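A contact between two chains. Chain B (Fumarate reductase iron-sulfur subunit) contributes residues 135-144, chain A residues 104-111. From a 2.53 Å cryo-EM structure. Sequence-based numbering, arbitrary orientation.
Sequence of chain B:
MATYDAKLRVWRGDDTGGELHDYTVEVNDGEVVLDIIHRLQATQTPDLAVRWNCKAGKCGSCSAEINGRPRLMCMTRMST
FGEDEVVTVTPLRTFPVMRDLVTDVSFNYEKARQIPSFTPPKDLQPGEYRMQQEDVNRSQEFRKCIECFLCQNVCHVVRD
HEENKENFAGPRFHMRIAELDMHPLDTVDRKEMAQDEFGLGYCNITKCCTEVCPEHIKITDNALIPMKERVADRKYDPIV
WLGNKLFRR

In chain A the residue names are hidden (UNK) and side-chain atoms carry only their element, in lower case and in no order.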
# COMPACT_ATOMS: atom_id res chain seq x y z
N ASP B 135 0.77 14.55 -17.27
CA ASP B 135 2.18 14.18 -17.31
C ASP B 135 2.58 13.28 -16.15
O ASP B 135 3.64 12.65 -16.22
CB ASP B 135 3.05 15.44 -17.29
CG ASP B 135 3.01 16.19 -18.60
OD1 ASP B 135 2.26 15.78 -19.50
OD2 ASP B 135 3.74 17.20 -18.72
N VAL B 136 1.76 13.19 -15.10
CA VAL B 136 2.11 12.42 -13.92
C VAL B 136 1.20 11.23 -13.68
O VAL B 136 1.46 10.45 -12.76
CB VAL B 136 2.14 13.31 -12.65
CG1 VAL B 136 2.96 14.56 -12.90
CG2 VAL B 136 0.73 13.66 -12.21
N ASN B 137 0.14 11.07 -14.48
CA ASN B 137 -0.81 9.97 -14.24
C ASN B 137 -0.13 8.60 -14.34
O ASN B 137 -0.38 7.72 -13.50
CB ASN B 137 -1.96 10.06 -15.24
CG ASN B 137 -3.01 11.06 -14.83
OD1 ASN B 137 -3.31 11.22 -13.65
ND2 ASN B 137 -3.58 11.76 -15.81
N ARG B 138 0.71 8.40 -15.36
CA ARG B 138 1.30 7.09 -15.59
C ARG B 138 2.19 6.66 -14.43
O ARG B 138 2.13 5.51 -13.99
CB ARG B 138 2.09 7.09 -16.89
CG ARG B 138 1.24 7.08 -18.14
CD ARG B 138 2.02 6.56 -19.32
NE ARG B 138 2.98 7.54 -19.82
CZ ARG B 138 3.75 7.35 -20.89
NH1 ARG B 138 3.67 6.21 -21.56
NH2 ARG B 138 4.59 8.29 -21.27
N SER B 139 3.01 7.58 -13.92
CA SER B 139 3.86 7.25 -12.78
C SER B 139 3.08 7.19 -11.48
O SER B 139 3.43 6.41 -10.59
CB SER B 139 5.00 8.27 -12.67
OG SER B 139 5.94 8.09 -13.71
N GLN B 140 2.01 7.98 -11.37
CA GLN B 140 1.17 7.90 -10.18
C GLN B 140 0.51 6.54 -10.06
O GLN B 140 0.24 6.08 -8.95
CB GLN B 140 0.11 9.00 -10.22
CG GLN B 140 0.57 10.31 -9.62
CD GLN B 140 -0.56 11.28 -9.42
OE1 GLN B 140 -1.62 11.15 -10.03
NE2 GLN B 140 -0.35 12.27 -8.57
N GLU B 141 0.22 5.89 -11.19
CA GLU B 141 -0.31 4.54 -11.13
C GLU B 141 0.68 3.58 -10.47
O GLU B 141 0.30 2.75 -9.64
CB GLU B 141 -0.69 4.03 -12.52
CG GLU B 141 -1.53 2.77 -12.46
CD GLU B 141 -1.27 1.83 -13.61
OE1 GLU B 141 -1.71 0.66 -13.54
OE2 GLU B 141 -0.64 2.26 -14.60
N PHE B 142 1.96 3.69 -10.84
CA PHE B 142 2.97 2.81 -10.26
C PHE B 142 3.31 3.18 -8.83
O PHE B 142 3.82 2.34 -8.09
CB PHE B 142 4.24 2.82 -11.11
CG PHE B 142 3.99 2.59 -12.57
CD1 PHE B 142 3.08 1.65 -13.00
CD2 PHE B 142 4.69 3.32 -13.52
CE1 PHE B 142 2.86 1.44 -14.34
CE2 PHE B 142 4.47 3.12 -14.86
CZ PHE B 142 3.56 2.18 -15.27
N ARG B 143 3.05 4.43 -8.43
CA ARG B 143 3.30 4.79 -7.04
C ARG B 143 2.27 4.22 -6.07
O ARG B 143 2.39 4.45 -4.87
CB ARG B 143 3.36 6.31 -6.88
CG ARG B 143 4.38 7.01 -7.74
CD ARG B 143 5.76 6.97 -7.12
NE ARG B 143 5.88 7.89 -6.00
CZ ARG B 143 6.93 7.95 -5.20
NH1 ARG B 143 7.96 7.14 -5.40
NH2 ARG B 143 6.96 8.82 -4.20
N LYS B 144 1.27 3.49 -6.57
CA LYS B 144 0.30 2.83 -5.71
C LYS B 144 0.86 1.57 -5.05
O LYS B 144 0.17 0.99 -4.20
CB LYS B 144 -0.95 2.44 -6.51
CG LYS B 144 -1.92 3.57 -6.76
CD LYS B 144 -2.82 3.26 -7.94
CE LYS B 144 -3.53 1.93 -7.74
NZ LYS B 144 -3.74 1.22 -9.03
N UNK A 104 12.32 15.07 -3.71
CA UNK A 104 12.74 13.70 -3.49
C UNK A 104 12.07 12.72 -4.44
O UNK A 104 12.43 11.54 -4.44
c UNK A 104 12.43 13.27 -2.05
o UNK A 104 14.58 16.51 2.06
c UNK A 104 14.11 14.96 -1.19
c UNK A 104 14.64 15.74 -0.19
c UNK A 104 14.07 15.73 1.06
c UNK A 104 13.01 14.15 -0.96
c UNK A 104 12.46 14.15 0.31
c UNK A 104 12.98 14.93 1.32
N UNK A 105 11.10 13.17 -5.23
CA UNK A 105 10.43 12.30 -6.18
C UNK A 105 8.96 12.09 -5.92
O UNK A 105 8.32 11.27 -6.59
N UNK A 106 8.39 12.81 -4.96
CA UNK A 106 6.97 12.68 -4.66
C UNK A 106 6.13 13.27 -5.78
O UNK A 106 6.46 14.31 -6.36
c UNK A 106 6.64 13.36 -3.34
N UNK A 107 5.02 12.60 -6.09
CA UNK A 107 4.09 13.03 -7.13
C UNK A 107 2.71 13.20 -6.51
O UNK A 107 1.97 12.22 -6.36
c UNK A 107 4.05 12.03 -8.29
c UNK A 107 5.30 11.93 -9.16
c UNK A 107 5.17 10.76 -10.11
c UNK A 107 5.52 13.21 -9.93
N UNK A 108 2.36 14.43 -6.16
CA UNK A 108 1.02 14.74 -5.69
C UNK A 108 0.09 14.97 -6.87
O UNK A 108 0.49 14.97 -8.03
c UNK A 108 1.17 15.31 -2.38
c UNK A 108 1.80 15.80 -3.51
c UNK A 108 1.86 15.15 -1.20
c UNK A 108 3.83 15.97 -2.26
c UNK A 108 3.14 16.13 -3.43
c UNK A 108 3.19 15.48 -1.14
c UNK A 108 1.04 15.98 -4.79
N UNK A 109 -1.19 15.16 -6.56
CA UNK A 109 -2.13 15.63 -7.56
C UNK A 109 -1.82 17.08 -7.91
O UNK A 109 -1.29 17.84 -7.10
o UNK A 109 -4.93 13.75 -6.23
o UNK A 109 -3.52 13.25 -7.83
c UNK A 109 -3.57 15.50 -7.07
c UNK A 109 -4.04 14.06 -7.04
N UNK A 110 -2.16 17.47 -9.14
CA UNK A 110 -1.76 18.76 -9.67
C UNK A 110 -2.97 19.65 -9.91
O UNK A 110 -4.09 19.17 -10.10
c UNK A 110 2.77 19.14 -9.11
c UNK A 110 -0.97 18.61 -10.97
n UNK A 110 2.98 18.40 -8.04
c UNK A 110 0.01 17.45 -10.98
n UNK A 110 3.47 20.25 -9.29
c UNK A 110 1.05 17.57 -9.88
n UNK A 110 1.86 18.77 -10.00
N UNK A 111 -2.73 20.96 -9.89
CA UNK A 111 -3.73 21.94 -10.28
C UNK A 111 -3.58 22.27 -11.76
O UNK A 111 -2.74 21.70 -12.47
c UNK A 111 -3.60 22.85 -7.96
o UNK A 111 -2.40 23.89 -9.75
c UNK A 111 -3.61 23.20 -9.42

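Position 104 carries one carbon leading into a six-carbon ring that bears a single oxygen: a tyrosine. Y104(A) lies out of reach of the helix of chain B and takes no part in the contact.

Position 105 has no side-chain atoms, so it is glycine. Its positive phi of 116° follows the end of a helix, and a CB there would be jammed against the carbonyl O of the residue before; the backbone itself calls for G105(A). Its O sits over one face of the R143(B) guanidinium, 3.7 Å from NH2, a packing contact rather than a hydrogen bond.

Position 106 has one carbon, pointing away from chain B. That makes it alanine, and A106(A) meets the residue just past the helix, its CA 3.9 Å from NH2 of R143(B).

At 107 there are four carbons, forked at the second, with the CA-to-CB bond pointing toward chain B. One terminal carbon lies 3.6 Å from CB of S139(B), the other 4.1 Å from CG1 of V136(B), and the CB is 4.1 Å from CG of Q140(B). This fork is leucine, since isoleucine would branch at the first carbon. L107(A) gives up more area to the contact than any other residue here.

Position 108 shows one carbon and a bare six-carbon ring, its CA-to-CB bond pointing away from chain B: phenylalanine. What F108(A) offers the helix is backbone; its O is 2.9 Å from NE2 of Q140(B), but the angle is too poor for a hydrogen bond.

Position 109 has two carbons, the second carrying two oxygens. The CA-to-CB bond points away from chain B, yet the end returns, and one oxygen accepts a weak hydrogen bond from NE2 of Q140(B) at 3.4 Å. This is the carboxylate fork of an acid one carbon shorter than glutamate, D109(A).

Position 110 runs through three carbons to a nitrogen, then a carbon with two more nitrogens; a chain carbon, the second, lies 4.0 Å from CG2 of V136(B). It is arginine, and the guanidinium of R110(A) is bonded elsewhere in the structure.

Position 111, one carbon carrying an oxygen and a carbon, is threonine; T111(A) is out of reach.

The rule is a greasy peg beside a polar clamp. L107(A) packs against V136(B), S139(B) and the aliphatic stem of Q140(B), residues brought together by the helical turn. The same leucine's O accepts a hydrogen bond from NE2 of Q140(B) at 3.2 Å and 157°, so the Q140(B) amide holds the chain there, with a weaker bond to OD2 of D109(A), along a stretch with no regular helix or strand.

Chain A, residues 104-111: YGALFDRT
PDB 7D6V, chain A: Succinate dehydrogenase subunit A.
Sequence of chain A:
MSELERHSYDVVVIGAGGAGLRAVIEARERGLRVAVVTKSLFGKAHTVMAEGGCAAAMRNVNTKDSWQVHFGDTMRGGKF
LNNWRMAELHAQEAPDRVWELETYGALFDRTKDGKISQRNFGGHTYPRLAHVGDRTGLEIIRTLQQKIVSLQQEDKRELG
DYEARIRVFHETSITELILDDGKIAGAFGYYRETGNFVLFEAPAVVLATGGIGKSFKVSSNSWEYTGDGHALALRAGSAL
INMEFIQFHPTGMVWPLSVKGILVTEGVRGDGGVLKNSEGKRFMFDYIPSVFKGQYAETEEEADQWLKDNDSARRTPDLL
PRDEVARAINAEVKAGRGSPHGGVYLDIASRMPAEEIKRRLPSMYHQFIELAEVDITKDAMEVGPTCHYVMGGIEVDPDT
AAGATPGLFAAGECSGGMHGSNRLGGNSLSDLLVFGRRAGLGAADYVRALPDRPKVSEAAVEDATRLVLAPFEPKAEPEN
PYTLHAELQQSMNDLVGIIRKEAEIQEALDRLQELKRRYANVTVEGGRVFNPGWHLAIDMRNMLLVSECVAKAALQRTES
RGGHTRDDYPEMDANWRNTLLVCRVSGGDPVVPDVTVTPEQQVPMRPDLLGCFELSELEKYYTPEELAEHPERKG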